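Local coordinates for protein 361aa long hypothetical D-aminopeptidase (Pyrococcus horikoshii, PDB 2DRH) that is of unknown function but probably acts as an aminopeptidase of the S58 type, at residues I21-G26 / S187-V192; N61-K66 / E120-T125; V124-V129 / K291-E296; L255-K260 / L303-I308; T286-K291 / E299-P304. All blocks are in the same frame, centred on the assembly; numbering follows the deposited sequence.

Interactions 2 and 3 form one cluster: their centres lie about 7 Å apart, they share V124 and T125, and Y63 OH lies 2.7 Å from S128 O, a probable hydrogen bond. Strand pairing links this cluster to interaction 5, where K66 O lies 2.6 Å from I290 N, although the centres of interactions 2 and 5 are about 20 Å apart. Interaction 4 continues from interaction 5 through the shared L303 and P304, their centres about 13 Å apart. Interaction 1 is more remote, about 18 Å from interaction 5 between centres, but touches it through K25 and T286. Interactions 2 to 5 reach neighbouring subunits, whereas interaction 1 lies within its own chain.

Interaction 1: I21-G26 / S187-V192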
# COMPACT_ATOMS: atom_id res chain seq x y z
N ILE A 21 27.24 -8.96 -5.43
CA ILE A 21 26.66 -7.69 -5.02
C ILE A 21 27.72 -6.65 -4.64
O ILE A 21 27.49 -5.45 -4.76
CB ILE A 21 25.69 -7.89 -3.84
CG1 ILE A 21 24.91 -6.60 -3.59
CG2 ILE A 21 26.46 -8.32 -2.59
CD1 ILE A 21 23.81 -6.74 -2.54
N THR A 22 28.88 -7.12 -4.19
CA THR A 22 29.97 -6.23 -3.79
C THR A 22 30.66 -5.54 -4.98
O THR A 22 31.63 -4.80 -4.79
CB THR A 22 31.04 -6.97 -2.98
OG1 THR A 22 31.41 -8.16 -3.66
CG2 THR A 22 30.50 -7.32 -1.60
N ASP A 23 30.17 -5.80 -6.19
CA ASP A 23 30.73 -5.14 -7.36
C ASP A 23 30.25 -3.70 -7.25
O ASP A 23 30.73 -2.81 -7.95
CB ASP A 23 30.25 -5.78 -8.66
CG ASP A 23 31.06 -7.00 -9.04
OD1 ASP A 23 32.29 -6.94 -8.91
OD2 ASP A 23 30.47 -8.02 -9.47
N VAL A 24 29.27 -3.49 -6.37
CA VAL A 24 28.76 -2.15 -6.12
C VAL A 24 29.77 -1.66 -5.08
O VAL A 24 29.72 -2.07 -3.91
CB VAL A 24 27.34 -2.18 -5.51
CG1 VAL A 24 26.85 -0.77 -5.21
CG2 VAL A 24 26.38 -2.86 -6.49
N LYS A 25 30.70 -0.82 -5.51
CA LYS A 25 31.76 -0.31 -4.65
C LYS A 25 31.28 0.15 -3.28
O LYS A 25 30.36 0.96 -3.17
CB LYS A 25 32.51 0.83 -5.34
CG LYS A 25 31.72 2.13 -5.46
CD LYS A 25 30.70 2.07 -6.59
CE LYS A 25 29.67 3.18 -6.46
NZ LYS A 25 28.78 2.93 -5.28
N GLY A 26 31.91 -0.38 -2.24
CA GLY A 26 31.55 0.00 -0.88
C GLY A 26 30.72 -1.05 -0.18
O GLY A 26 30.80 -1.19 1.05
N SER A 187 24.73 -14.99 -5.34
CA SER A 187 24.92 -13.59 -5.71
C SER A 187 25.36 -13.41 -7.15
O SER A 187 25.86 -14.34 -7.79
CB SER A 187 25.95 -12.94 -4.77
OG SER A 187 25.83 -11.52 -4.80
N ALA A 188 25.15 -12.21 -7.67
CA ALA A 188 25.51 -11.90 -9.04
C ALA A 188 25.32 -10.41 -9.27
O ALA A 188 24.64 -9.75 -8.49
CB ALA A 188 24.64 -12.69 -10.02
N SER A 189 25.92 -9.89 -10.33
CA SER A 189 25.80 -8.47 -10.64
C SER A 189 25.72 -8.28 -12.14
O SER A 189 26.07 -9.17 -12.91
CB SER A 189 27.00 -7.69 -10.09
OG SER A 189 28.18 -8.03 -10.79
N ARG A 190 25.26 -7.10 -12.55
CA ARG A 190 25.14 -6.77 -13.96
C ARG A 190 25.53 -5.32 -14.16
O ARG A 190 25.30 -4.48 -13.28
CB ARG A 190 23.70 -6.98 -14.44
CG ARG A 190 23.29 -8.43 -14.59
CD ARG A 190 24.15 -9.14 -15.64
NE ARG A 190 23.67 -10.49 -15.91
CZ ARG A 190 23.90 -11.55 -15.14
NH1 ARG A 190 24.60 -11.42 -14.02
NH2 ARG A 190 23.41 -12.73 -15.49
N ILE A 191 26.11 -5.02 -15.31
CA ILE A 191 26.53 -3.67 -15.65
C ILE A 191 25.60 -3.16 -16.74
O ILE A 191 25.24 -3.91 -17.64
CB ILE A 191 27.98 -3.66 -16.20
CG1 ILE A 191 28.94 -4.17 -15.14
CG2 ILE A 191 28.36 -2.25 -16.65
CD1 ILE A 191 28.98 -3.34 -13.88
N VAL A 192 25.20 -1.90 -16.65
CA VAL A 192 24.31 -1.31 -17.65
C VAL A 192 24.72 0.12 -17.96
O VAL A 192 25.14 0.86 -17.07
CB VAL A 192 22.82 -1.31 -17.18
CG1 VAL A 192 22.44 -2.67 -16.60
CG2 VAL A 192 22.59 -0.21 -16.15
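Two serines on strand 187-192 make the polar links to the short 3-10 turn at 21-23. The first is a side-chain to side-chain hydrogen bond: S189 OG donates to D23 OD2 at 2.6 Å, meeting the carboxylate on its anti side and 23° out of its plane. With OG between its own backbone N and carbonyl carbon (chi1 68°), S189 directs the hydroxyl at the aspartate. Both atoms have further partners, since D23 OD2 also bonds K20 N and S189 OG bonds G16 N, so the pair sits inside a larger polar cluster.

The second link runs from backbone to side chain: I21 N donates to S187 OG at 3.0 Å with an N-H...O angle of 152°. That hydroxyl is also bonded to A203 O, its stronger partner, and so bridges the turn to strand 198-207. The I21 side chain adds only a van der Waals touch, I21 CB lying 3.8 Å from S187 OG.

The contact is buried where the segment before strand 28-36 meets strand 184-193. I21 packs on L204 of strand 198-207 and A245 of strand 240-246, while R190 forms salt bridges with E317 and E321 of helix 309-328.

Interaction 2: N61-K66 / E120-T125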
# COMPACT_ATOMS: atom_id res chain seq x y z
N ASN A 61 29.73 4.88 8.73
CA ASN A 61 28.65 4.77 9.70
C ASN A 61 27.31 4.86 8.97
O ASN A 61 26.91 5.93 8.52
CB ASN A 61 28.75 5.89 10.75
CG ASN A 61 27.78 5.70 11.91
OD1 ASN A 61 26.58 5.46 11.71
ND2 ASN A 61 28.29 5.80 13.13
N ILE A 62 26.62 3.73 8.86
CA ILE A 62 25.34 3.66 8.15
C ILE A 62 24.23 4.48 8.80
O ILE A 62 23.35 5.00 8.12
CB ILE A 62 24.90 2.19 8.00
CG1 ILE A 62 26.07 1.38 7.44
CG2 ILE A 62 23.73 2.10 7.04
CD1 ILE A 62 25.85 -0.11 7.46
N TYR A 63 24.26 4.61 10.12
CA TYR A 63 23.24 5.39 10.83
C TYR A 63 23.38 6.90 10.61
O TYR A 63 22.39 7.61 10.38
CB TYR A 63 23.32 5.09 12.33
CG TYR A 63 22.29 5.82 13.15
CD1 TYR A 63 20.94 5.42 13.13
CD2 TYR A 63 22.64 6.89 13.96
CE1 TYR A 63 19.99 6.08 13.91
CE2 TYR A 63 21.69 7.56 14.74
CZ TYR A 63 20.37 7.14 14.71
OH TYR A 63 19.44 7.77 15.51
N LYS A 64 24.62 7.40 10.70
CA LYS A 64 24.87 8.83 10.52
C LYS A 64 24.85 9.18 9.04
O LYS A 64 24.52 10.30 8.66
CB LYS A 64 26.21 9.22 11.16
CG LYS A 64 26.21 9.04 12.67
CD LYS A 64 25.17 9.94 13.33
CE LYS A 64 25.00 9.60 14.81
NZ LYS A 64 26.29 9.60 15.55
N GLU A 65 25.21 8.21 8.20
CA GLU A 65 25.18 8.42 6.76
C GLU A 65 24.32 7.33 6.15
O GLU A 65 24.79 6.24 5.81
CB GLU A 65 26.60 8.40 6.17
CG GLU A 65 27.40 9.61 6.59
CD GLU A 65 28.64 9.82 5.76
OE1 GLU A 65 29.52 8.93 5.77
OE2 GLU A 65 28.73 10.88 5.10
N LYS A 66 23.04 7.65 6.03
CA LYS A 66 22.03 6.73 5.50
C LYS A 66 22.02 6.64 3.98
O LYS A 66 22.54 7.52 3.28
CB LYS A 66 20.65 7.18 5.99
CG LYS A 66 20.50 7.27 7.51
CD LYS A 66 19.53 8.37 7.88
CE LYS A 66 18.83 8.13 9.21
NZ LYS A 66 19.75 7.85 10.35
N GLU A 120 26.95 6.74 20.38
CA GLU A 120 26.58 6.98 21.77
C GLU A 120 25.51 8.05 21.95
O GLU A 120 25.04 8.27 23.07
CB GLU A 120 27.81 7.37 22.58
CG GLU A 120 28.85 6.28 22.72
CD GLU A 120 30.12 6.81 23.34
OE1 GLU A 120 30.71 7.75 22.76
OE2 GLU A 120 30.53 6.28 24.40
N ASP A 121 25.15 8.74 20.87
CA ASP A 121 24.14 9.78 20.96
C ASP A 121 22.72 9.21 20.84
O ASP A 121 21.75 9.87 21.20
CB ASP A 121 24.39 10.86 19.90
CG ASP A 121 24.57 10.29 18.51
OD1 ASP A 121 25.15 9.19 18.38
OD2 ASP A 121 24.15 10.95 17.54
N ILE A 122 22.61 7.99 20.35
CA ILE A 122 21.31 7.34 20.21
C ILE A 122 20.70 7.11 21.59
O ILE A 122 21.35 6.56 22.47
CB ILE A 122 21.45 5.99 19.46
CG1 ILE A 122 21.86 6.25 18.01
CG2 ILE A 122 20.14 5.21 19.53
CD1 ILE A 122 22.01 4.98 17.17
N GLY A 123 19.46 7.54 21.78
CA GLY A 123 18.79 7.36 23.06
C GLY A 123 19.11 8.42 24.10
O GLY A 123 18.61 8.36 25.23
N VAL A 124 19.93 9.40 23.73
CA VAL A 124 20.31 10.46 24.65
C VAL A 124 20.09 11.86 24.06
O VAL A 124 19.25 12.62 24.54
CB VAL A 124 21.80 10.33 25.07
CG1 VAL A 124 22.11 11.26 26.23
CG2 VAL A 124 22.11 8.90 25.43
N THR A 125 20.84 12.20 23.01
CA THR A 125 20.70 13.51 22.38
C THR A 125 20.01 13.45 21.03
O THR A 125 19.70 14.49 20.43
CB THR A 125 22.06 14.22 22.22
OG1 THR A 125 23.02 13.31 21.68
CG2 THR A 125 22.55 14.73 23.56
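Y63 and I122 meet over a ring face. The tyrosine holds its ring anti to the backbone N (chi1 -178°), which carries it out toward the 120-125 loop, and I122, coming from the opposite direction, lays its CD1 over that face. The methyl is 3.6 Å from the ring centroid and 15° off the normal, a CH-pi contact, while I122 CG1 leans toward the rim and reaches Y63 CE2 at 3.5 Å. On the other face of the ring, also toward the rim, sits K66 NZ, which donates to Y63 O at 2.7 Å in the carbonyl plane and has E93 and H292 as further partners.

Residues 62-64 have helical backbone angles, in a turn that an Asx motif braces: N61 OD1 accepts from K64 N at 2.9 Å, the donor well above the carbonyl plane, and E65 N bonds N61 O. K64 leaves this turn with bends at chi2 and chi4, and its CE lies at the edge of the Y63 ring.

Its ammonium then forms a salt bridge with D121, K64 NZ to D121 OD1 at 3.1 Å, on the syn side of the carboxylate and 26° out of plane. N119 OD1 is a second acceptor for K64 NZ, and D121 OD2 is bonded by Y293 OH. I122 also packs on I115 and L116 of helix 104-118, and its carbonyl bonds R145 of a second subunit.

Interaction 3: V124-V129 / K291-E296; sequences VTTGSV and KHYEKE
T126 is the pivot of this contact, presenting its hydroxyl to H292 and its carbons to Y293. The close part is the hydrogen bond between T126 OG1 and H292 NE2 at 2.9 Å, in which either partner could be the donor. OG1 lies at the edge of the imidazole, in its plane, and T126 can reach it because OG1 stands anti to the backbone N (chi1 -167°). At the other ring nitrogen, H292 ND1 is bonded by K66 NZ, so both nitrogens are engaged and the rotation of the ring is defined. The phenol oxygen presses against the threonine, with Y293 OH 3.2 Å from T126 CB and 3.6 Å from T126 CG2. The two aromatic residues also pack on each other, H292 CD2 standing 3.6 Å above the Y293 ring over its centre.

Toward solvent the contact loosens. Y293 is an exposed residue, and the link from its hydroxyl to T125 runs through a water that donates to Y293 OH at 3.3 Å and makes only a weak bond to T125 OG1 at 3.2 Å. The firmer partner of Y293 OH is D121 OD2.

H292 and Y293 occupy the two central positions of a type I beta turn from K291 to E294, closed by E294 N to K291 O at 2.9 Å. The connection between strands 288-291 and 298-302 thus opens with a turn whose corner residues grip the loop ahead of strand 132-136.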
# COMPACT_ATOMS: atom_id res chain seq x y z
N VAL A 124 19.93 9.40 23.73
CA VAL A 124 20.31 10.46 24.65
C VAL A 124 20.09 11.86 24.06
O VAL A 124 19.25 12.62 24.54
CB VAL A 124 21.80 10.33 25.07
CG1 VAL A 124 22.11 11.26 26.23
CG2 VAL A 124 22.11 8.90 25.43
N THR A 125 20.84 12.20 23.01
CA THR A 125 20.70 13.51 22.38
C THR A 125 20.01 13.45 21.03
O THR A 125 19.70 14.49 20.43
CB THR A 125 22.06 14.22 22.22
OG1 THR A 125 23.02 13.31 21.68
CG2 THR A 125 22.55 14.73 23.56
N THR A 126 19.78 12.24 20.53
CA THR A 126 19.07 12.08 19.26
C THR A 126 18.07 10.93 19.37
O THR A 126 17.93 10.32 20.43
CB THR A 126 20.02 11.83 18.08
OG1 THR A 126 19.28 11.99 16.86
CG2 THR A 126 20.62 10.44 18.12
N GLY A 127 17.37 10.64 18.27
CA GLY A 127 16.38 9.58 18.26
C GLY A 127 16.90 8.16 18.39
O GLY A 127 18.08 7.95 18.69
N SER A 128 16.03 7.19 18.17
CA SER A 128 16.40 5.78 18.28
C SER A 128 16.95 5.27 16.95
O SER A 128 17.45 6.05 16.15
CB SER A 128 15.19 4.94 18.71
OG SER A 128 14.20 4.91 17.70
N VAL A 129 16.84 3.97 16.72
CA VAL A 129 17.35 3.39 15.48
C VAL A 129 16.45 2.28 14.95
O VAL A 129 15.82 1.55 15.72
CB VAL A 129 18.78 2.85 15.67
CG1 VAL A 129 18.80 1.79 16.76
CG2 VAL A 129 19.30 2.29 14.36
N LYS A 291 22.65 12.45 5.52
CA LYS A 291 23.22 12.72 6.83
C LYS A 291 22.13 12.83 7.89
O LYS A 291 21.22 13.64 7.77
CB LYS A 291 24.05 14.01 6.81
CG LYS A 291 25.26 13.97 5.88
CD LYS A 291 26.16 15.18 6.09
CE LYS A 291 27.36 15.15 5.17
NZ LYS A 291 28.29 16.28 5.43
N HIS A 292 22.25 12.01 8.93
CA HIS A 292 21.30 11.97 10.03
C HIS A 292 20.88 13.34 10.55
O HIS A 292 19.70 13.58 10.81
CB HIS A 292 21.90 11.16 11.19
CG HIS A 292 20.95 10.91 12.32
ND1 HIS A 292 19.90 10.02 12.22
CD2 HIS A 292 20.88 11.44 13.57
CE1 HIS A 292 19.23 10.01 13.36
NE2 HIS A 292 19.80 10.86 14.19
N TYR A 293 21.84 14.23 10.71
CA TYR A 293 21.56 15.56 11.25
C TYR A 293 21.34 16.67 10.23
O TYR A 293 21.28 17.83 10.60
CB TYR A 293 22.69 15.95 12.20
CG TYR A 293 22.72 15.15 13.49
CD1 TYR A 293 21.78 15.38 14.50
CD2 TYR A 293 23.69 14.18 13.71
CE1 TYR A 293 21.82 14.67 15.70
CE2 TYR A 293 23.74 13.46 14.90
CZ TYR A 293 22.80 13.71 15.89
OH TYR A 293 22.86 13.02 17.08
N GLU A 294 21.18 16.33 8.96
CA GLU A 294 20.97 17.35 7.93
C GLU A 294 19.79 18.29 8.24
O GLU A 294 18.75 17.86 8.74
CB GLU A 294 20.75 16.68 6.57
CG GLU A 294 20.71 17.64 5.39
CD GLU A 294 22.03 18.38 5.20
OE1 GLU A 294 23.07 17.72 5.07
OE2 GLU A 294 22.01 19.63 5.16
N LYS A 295 19.97 19.57 7.95
CA LYS A 295 18.92 20.56 8.19
C LYS A 295 18.70 21.47 6.99
O LYS A 295 17.66 22.13 6.89
CB LYS A 295 19.27 21.43 9.40
CG LYS A 295 19.43 20.68 10.71
CD LYS A 295 19.23 21.63 11.89
CE LYS A 295 17.79 22.11 11.96
NZ LYS A 295 17.53 23.14 13.02
N GLU A 296 19.66 21.51 6.09
CA GLU A 296 19.56 22.35 4.91
C GLU A 296 18.95 21.59 3.75
O GLU A 296 19.05 20.36 3.69
CB GLU A 296 20.93 22.87 4.49
CG GLU A 296 21.67 23.66 5.54
CD GLU A 296 23.02 24.15 5.04
OE1 GLU A 296 23.04 24.96 4.09
OE2 GLU A 296 24.06 23.74 5.60
O HOH W 1 23.04 15.40 19.32

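Interaction 4: L255-K260 / L303-I308; sequences LNRVAK and LPDSVI
The guanidinium of R257 receives D305 OD1 at its edge, in the plane of the group, while the methyl I308 CD1 approaches obliquely. R257 NH1 and D305 OD1 are 2.8 Å apart and form a salt bridge. As a hydrogen bond the pair is weak, since the N-H...O angle is 128°. The guanidinium and carboxylate planes stand 69° apart, consistent with a single-oxygen contact and not a paired, coplanar one. Beside it, I308 CD1 comes to 3.9 Å from R257 NH1, a brush of apolar carbon against the charged end.

The arginine extends from helix 252-268 and bends at chi3 (77°), bringing NH1 to the short 3-10 turn at 305-307. Its other bonds cross subunit boundaries: NH1 is held more strongly by N275 of the fourth subunit, NH2 by N75 of that subunit, and NE by E88 of the third. D305 is shared too, OD2 with R253 in a salt bridge and OD1 with Q254 NE2. R257 thus faces two carboxylates, D305 and E88 of the third subunit, and D305 two arginines, R257 and R253; these opposite charges would probably favour the ionised forms.

I308 occupies the N-cap position of helix 309-328. The arrangement is a largely buried salt bridge at a tetramer interface, joining helix 252-268 to the 3-10 turn that leads into the next helix of the chain.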
# COMPACT_ATOMS: atom_id res chain seq x y z
N LEU A 255 13.32 3.26 -5.89
CA LEU A 255 13.91 2.06 -5.33
C LEU A 255 12.82 1.03 -4.97
O LEU A 255 13.09 -0.17 -4.94
CB LEU A 255 14.78 2.42 -4.12
CG LEU A 255 16.08 3.15 -4.55
CD1 LEU A 255 16.72 3.89 -3.39
CD2 LEU A 255 17.06 2.13 -5.13
N ASN A 256 11.60 1.49 -4.73
CA ASN A 256 10.50 0.56 -4.45
C ASN A 256 10.20 -0.14 -5.78
O ASN A 256 9.89 -1.33 -5.80
CB ASN A 256 9.25 1.28 -3.97
CG ASN A 256 9.28 1.57 -2.48
OD1 ASN A 256 9.81 0.78 -1.70
ND2 ASN A 256 8.70 2.70 -2.08
N ARG A 257 10.31 0.61 -6.88
CA ARG A 257 10.05 0.05 -8.20
C ARG A 257 11.10 -1.03 -8.49
O ARG A 257 10.77 -2.12 -8.95
CB ARG A 257 10.10 1.14 -9.28
CG ARG A 257 9.16 2.32 -9.04
CD ARG A 257 9.19 3.31 -10.21
NE ARG A 257 8.43 2.84 -11.36
CZ ARG A 257 8.59 3.28 -12.61
NH1 ARG A 257 9.51 4.21 -12.87
NH2 ARG A 257 7.83 2.81 -13.60
N VAL A 258 12.36 -0.70 -8.22
CA VAL A 258 13.46 -1.64 -8.44
C VAL A 258 13.22 -2.92 -7.63
O VAL A 258 13.37 -4.02 -8.14
CB VAL A 258 14.81 -0.99 -8.01
CG1 VAL A 258 15.90 -2.04 -7.95
CG2 VAL A 258 15.21 0.11 -9.02
N ALA A 259 12.85 -2.78 -6.37
CA ALA A 259 12.60 -3.94 -5.52
C ALA A 259 11.60 -4.90 -6.18
O ALA A 259 11.80 -6.12 -6.15
CB ALA A 259 12.10 -3.48 -4.15
N LYS A 260 10.55 -4.36 -6.78
CA LYS A 260 9.53 -5.18 -7.44
C LYS A 260 10.05 -6.00 -8.61
O LYS A 260 9.52 -7.08 -8.91
CB LYS A 260 8.39 -4.29 -7.96
CG LYS A 260 7.38 -3.85 -6.94
CD LYS A 260 6.19 -3.20 -7.65
CE LYS A 260 5.15 -2.69 -6.66
NZ LYS A 260 4.02 -2.05 -7.38
N LEU A 303 17.95 9.58 -11.61
CA LEU A 303 17.71 9.36 -13.02
C LEU A 303 16.23 9.51 -13.31
O LEU A 303 15.39 9.10 -12.51
CB LEU A 303 18.14 7.94 -13.41
CG LEU A 303 19.63 7.59 -13.30
CD1 LEU A 303 19.80 6.09 -13.36
CD2 LEU A 303 20.40 8.28 -14.41
N PRO A 304 15.88 10.11 -14.46
CA PRO A 304 14.47 10.27 -14.80
C PRO A 304 13.90 8.88 -15.07
O PRO A 304 14.54 8.07 -15.74
CB PRO A 304 14.51 11.14 -16.06
CG PRO A 304 15.81 10.72 -16.69
CD PRO A 304 16.74 10.69 -15.51
N ASP A 305 12.71 8.61 -14.56
CA ASP A 305 12.08 7.30 -14.74
C ASP A 305 12.07 6.79 -16.17
O ASP A 305 12.12 5.58 -16.41
CB ASP A 305 10.66 7.33 -14.18
CG ASP A 305 10.64 7.36 -12.68
OD1 ASP A 305 11.04 6.36 -12.06
OD2 ASP A 305 10.24 8.40 -12.10
N SER A 306 12.02 7.70 -17.14
CA SER A 306 11.98 7.30 -18.54
C SER A 306 13.25 6.60 -19.03
O SER A 306 13.24 5.98 -20.10
CB SER A 306 11.74 8.53 -19.42
OG SER A 306 12.86 9.39 -19.41
N VAL A 307 14.33 6.67 -18.27
CA VAL A 307 15.57 6.03 -18.70
C VAL A 307 16.05 4.87 -17.83
O VAL A 307 17.16 4.37 -18.02
CB VAL A 307 16.74 7.05 -18.81
CG1 VAL A 307 16.30 8.26 -19.64
CG2 VAL A 307 17.19 7.47 -17.43
N ILE A 308 15.22 4.41 -16.89
CA ILE A 308 15.67 3.34 -16.01
C ILE A 308 15.23 1.90 -16.27
O ILE A 308 15.48 1.02 -15.44
CB ILE A 308 15.35 3.67 -14.54
CG1 ILE A 308 13.83 3.74 -14.34
CG2 ILE A 308 16.00 4.99 -14.15
CD1 ILE A 308 13.43 4.18 -12.95

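Interaction 5: T286-K291 / E299-P304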
# COMPACT_ATOMS: atom_id res chain seq x y z
N THR A 286 23.69 3.52 -3.41
CA THR A 286 24.83 4.07 -2.69
C THR A 286 25.14 5.46 -3.23
O THR A 286 26.03 6.14 -2.74
CB THR A 286 26.09 3.21 -2.90
OG1 THR A 286 26.36 3.11 -4.30
CG2 THR A 286 25.89 1.81 -2.33
N ALA A 287 24.38 5.87 -4.24
CA ALA A 287 24.58 7.17 -4.88
C ALA A 287 24.27 8.40 -4.03
O ALA A 287 24.94 9.44 -4.17
CB ALA A 287 23.79 7.22 -6.18
N ASN A 288 23.27 8.31 -3.16
CA ASN A 288 22.90 9.44 -2.31
C ASN A 288 22.95 9.13 -0.82
O ASN A 288 22.10 8.40 -0.30
CB ASN A 288 21.49 9.94 -2.65
CG ASN A 288 21.42 10.68 -3.97
OD1 ASN A 288 21.86 11.83 -4.08
ND2 ASN A 288 20.87 10.03 -4.99
N ARG A 289 23.94 9.69 -0.13
CA ARG A 289 24.05 9.47 1.30
C ARG A 289 23.28 10.56 2.03
O ARG A 289 23.40 11.74 1.71
CB ARG A 289 25.52 9.46 1.75
CG ARG A 289 26.28 8.21 1.34
CD ARG A 289 27.63 8.13 2.05
NE ARG A 289 28.44 7.00 1.57
CZ ARG A 289 29.62 6.65 2.07
NH1 ARG A 289 30.14 7.34 3.08
NH2 ARG A 289 30.28 5.62 1.56
N ILE A 290 22.47 10.14 3.00
CA ILE A 290 21.66 11.07 3.78
C ILE A 290 22.24 11.23 5.17
O ILE A 290 22.33 10.27 5.93
CB ILE A 290 20.21 10.53 3.91
CG1 ILE A 290 19.75 9.94 2.57
CG2 ILE A 290 19.28 11.64 4.35
CD1 ILE A 290 19.79 10.90 1.40
N LYS A 291 22.65 12.45 5.52
CA LYS A 291 23.22 12.72 6.83
C LYS A 291 22.13 12.83 7.89
O LYS A 291 21.22 13.64 7.77
CB LYS A 291 24.05 14.01 6.81
CG LYS A 291 25.26 13.97 5.88
CD LYS A 291 26.16 15.18 6.09
CE LYS A 291 27.36 15.15 5.17
NZ LYS A 291 28.29 16.28 5.43
N GLU A 299 20.14 18.13 -2.28
CA GLU A 299 19.96 17.86 -3.69
C GLU A 299 20.08 16.37 -3.89
O GLU A 299 21.15 15.79 -3.70
CB GLU A 299 21.02 18.60 -4.51
CG GLU A 299 20.84 20.10 -4.51
CD GLU A 299 21.95 20.82 -5.25
OE1 GLU A 299 23.06 20.93 -4.69
OE2 GLU A 299 21.71 21.26 -6.39
N ILE A 300 18.97 15.73 -4.24
CA ILE A 300 18.96 14.30 -4.48
C ILE A 300 19.26 14.05 -5.95
O ILE A 300 18.54 14.55 -6.82
CB ILE A 300 17.56 13.68 -4.19
CG1 ILE A 300 17.11 14.02 -2.77
CG2 ILE A 300 17.61 12.18 -4.41
CD1 ILE A 300 18.02 13.50 -1.68
N LYS A 301 20.33 13.31 -6.24
CA LYS A 301 20.66 12.99 -7.62
C LYS A 301 19.72 11.85 -7.98
O LYS A 301 19.53 10.93 -7.18
CB LYS A 301 22.11 12.50 -7.75
CG LYS A 301 23.17 13.56 -7.46
CD LYS A 301 24.57 12.96 -7.54
CE LYS A 301 24.72 11.79 -6.56
NZ LYS A 301 26.08 11.19 -6.56
N ALA A 302 19.12 11.90 -9.17
CA ALA A 302 18.20 10.86 -9.58
C ALA A 302 17.98 10.80 -11.09
O ALA A 302 17.83 11.82 -11.76
CB ALA A 302 16.86 11.06 -8.87
N LEU A 303 17.95 9.58 -11.61
CA LEU A 303 17.71 9.36 -13.02
C LEU A 303 16.23 9.51 -13.31
O LEU A 303 15.39 9.10 -12.51
CB LEU A 303 18.14 7.94 -13.41
CG LEU A 303 19.63 7.59 -13.30
CD1 LEU A 303 19.80 6.09 -13.36
CD2 LEU A 303 20.40 8.28 -14.41
N PRO A 304 15.88 10.11 -14.46
CA PRO A 304 14.47 10.27 -14.80
C PRO A 304 13.90 8.88 -15.07
O PRO A 304 14.54 8.07 -15.74
CB PRO A 304 14.51 11.14 -16.06
CG PRO A 304 15.81 10.72 -16.69
CD PRO A 304 16.74 10.69 -15.51
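A287, at the corner of the chain ahead of I290, offers its carbonyl to a lysine: K301 NZ donates to A287 O at 3.2 Å, a weak bond reached by a side chain bent at chi3.

N288 comes next and carries the two firm hydrogen bonds of the contact. Its amide grips both backbone polar atoms of one residue. K301 N donates to N288 OD1 at 3.0 Å with a nearly straight N-H...O angle of 166°, tilted out of the amide carbonyl plane, and N288 ND2 donates to K301 O at 2.7 Å, on a lone pair of K301 O and in the plane of the K301 carbonyl. This pair of hydrogen bonds fixes which end of the amide is which. Next to it, I300 CG2 approaches N288 ND2 at 3.9 Å.

Further along, I290 adds a looser apolar touch, its CD1 4.4 Å from I300 CD1. L68 of strand 65-73 lies against N288, I290 and I300 alike, so all three share one hydrophobic neighbour.

The two strand pieces run nearly antiparallel, at 158°, but their axes come no closer than 7.9 Å, and no backbone-to-backbone bond joins them. The asparagine amide instead serves as the pairing partner of K301. I300 and A302 pair with an antiparallel strand of the third subunit, which places the contact at a sheet continued across a subunit interface, where a side chain bridges it to strand 288-291.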